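Putative 4-amino-4-deoxychorismate lyase (Thermus thermophilus, PDB 2ZGI) is a pyridoxal 5'-phosphate-binding protein of the class-IV aminotransferase family that probably acts as a lyase, cleaving 4-amino-4-deoxychorismate. Local coordinates at the interface of chains A and B. Numbering follows the deposited sequence. Chains: chain A/B, Putative 4-amino-4-deoxychorismate lyase.

The interface of chains A and B. Residues chain A 19; chain B 17, 23, 82, 91, 93.
The C-terminal end of helix 15-19 of chain A meets strands 78-86 and 89-96 of chain B, with B:Ser23 in a loop and B:Phe17 on the matching helix of chain B at the margin. A:Tyr19 reaches across and lays its ring on chain B. Its CG stands anti to its own carbonyl carbon (chi1 -61°), which sends the phenol away from the backbone carbonyl and out over the strands. The guanidinium of B:Arg82 stacks flat on one face of this ring, the two planes 9° apart, and the side chains run past each other in opposite directions. CD2 of A:Tyr19 sits over the centre of the guanidinium, 3.7 Å from CZ of B:Arg82, while NE of B:Arg82 lies above the ring face in a cation-pi contact. Beyond the rim and raised toward the face that carries B:Arg82, CD2 of B:Leu91 packs 3.6 Å from CE1 of A:Tyr19. At the far end the phenol hydroxyl, OH of A:Tyr19, donates a 2.6 Å hydrogen bond to the syn lone pair of OE1 of B:Glu93. That oxygen lies out of the ring plane on the arginine's side, and the carboxylate is turned 69° from the ring, so the bond leaves the phenol at a tilt. OE1 of B:Glu93 also lies 4.0 Å from NE of B:Arg82, a long salt bridge within chain B that probably helps to keep both partners of the tyrosine in place. A phenylalanine here would probably keep much of the stack on the arginine but leave the carboxylate of B:Glu93 without its hydroxyl donor. By two-fold symmetry the contact recurs with roles exchanged, and it may help to hold this pair of chains together. At the tyrosine's other end, water 1, in the guanidinium plane at its edge, links NH2 of B:Arg82 and OG of B:Ser23 to the backbone O of A:Tyr19, 2.7 Å from the water oxygen.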
loop_
_atom_site.group_PDB
_atom_site.type_symbol
_atom_site.label_atom_id
_atom_site.label_comp_id
_atom_site.label_asym_id
_atom_site.label_seq_id
_atom_site.Cartn_x
_atom_site.Cartn_y
_atom_site.Cartn_z
ATOM N N TYR A 19 -15.241 -18.971 -15.661
ATOM C CA TYR A 19 -14.153 -18.333 -16.436
ATOM C C TYR A 19 -13.298 -17.314 -15.685
ATOM O O TYR A 19 -12.178 -16.996 -16.137
ATOM C CB TYR A 19 -14.684 -17.626 -17.684
ATOM C CG TYR A 19 -15.380 -18.495 -18.707
ATOM C CD1 TYR A 19 -15.336 -19.893 -18.641
ATOM C CD2 TYR A 19 -16.064 -17.912 -19.771
ATOM C CE1 TYR A 19 -15.980 -20.694 -19.599
ATOM C CE2 TYR A 19 -16.720 -18.701 -20.730
ATOM C CZ TYR A 19 -16.667 -20.090 -20.637
ATOM O OH TYR A 19 -17.303 -20.866 -21.593
ATOM N N PHE B 17 -10.271 -26.076 -12.762
ATOM C CA PHE B 17 -10.699 -25.117 -13.755
ATOM C C PHE B 17 -11.758 -24.168 -13.183
ATOM O O PHE B 17 -11.675 -22.952 -13.396
ATOM C CB PHE B 17 -11.291 -25.859 -14.951
ATOM C CG PHE B 17 -11.685 -24.963 -16.084
ATOM C CD1 PHE B 17 -10.801 -24.714 -17.123
ATOM C CD2 PHE B 17 -12.953 -24.374 -16.125
ATOM C CE1 PHE B 17 -11.171 -23.882 -18.191
ATOM C CE2 PHE B 17 -13.324 -23.530 -17.184
ATOM C CZ PHE B 17 -12.434 -23.291 -18.209
ATOM N N SER B 23 -7.020 -21.357 -15.678
ATOM C CA SER B 23 -7.196 -21.357 -17.130
ATOM C C SER B 23 -6.511 -20.155 -17.721
ATOM O O SER B 23 -6.233 -19.157 -17.009
ATOM C CB SER B 23 -8.693 -21.348 -17.512
ATOM O OG SER B 23 -9.364 -20.177 -17.019
ATOM N N ARG B 82 -14.063 -17.001 -28.345
ATOM C CA ARG B 82 -13.256 -17.193 -27.186
ATOM C C ARG B 82 -12.672 -18.593 -27.119
ATOM O O ARG B 82 -13.409 -19.587 -27.258
ATOM C CB ARG B 82 -14.127 -16.938 -25.980
ATOM C CG ARG B 82 -13.355 -16.767 -24.721
ATOM C CD ARG B 82 -14.285 -17.121 -23.611
ATOM N NE ARG B 82 -13.524 -17.804 -22.614
ATOM C CZ ARG B 82 -12.948 -17.182 -21.605
ATOM N NH1 ARG B 82 -13.124 -15.881 -21.494
ATOM N NH2 ARG B 82 -12.239 -17.865 -20.728
ATOM N N LEU B 91 -11.813 -25.213 -24.669
ATOM C CA LEU B 91 -13.099 -24.612 -24.823
ATOM C C LEU B 91 -13.006 -23.611 -25.967
ATOM O O LEU B 91 -12.058 -22.825 -26.037
ATOM C CB LEU B 91 -13.493 -23.998 -23.478
ATOM C CG LEU B 91 -14.908 -23.907 -22.899
ATOM C CD1 LEU B 91 -15.777 -25.149 -23.058
ATOM C CD2 LEU B 91 -14.758 -23.550 -21.409
ATOM N N GLU B 93 -15.706 -21.122 -28.342
ATOM C CA GLU B 93 -17.076 -20.618 -28.449
ATOM C C GLU B 93 -17.183 -19.377 -29.315
ATOM O O GLU B 93 -16.198 -18.651 -29.502
ATOM C CB GLU B 93 -17.623 -20.314 -27.062
ATOM C CG GLU B 93 -16.679 -19.516 -26.215
ATOM C CD GLU B 93 -17.146 -19.471 -24.789
ATOM O OE1 GLU B 93 -16.457 -20.102 -23.943
ATOM O OE2 GLU B 93 -18.219 -18.844 -24.549
HETATM O O HOH W 1 -11.030 -18.183 -18.270
HETATM O O HOH W 2 -20.100 -19.447 -22.539
#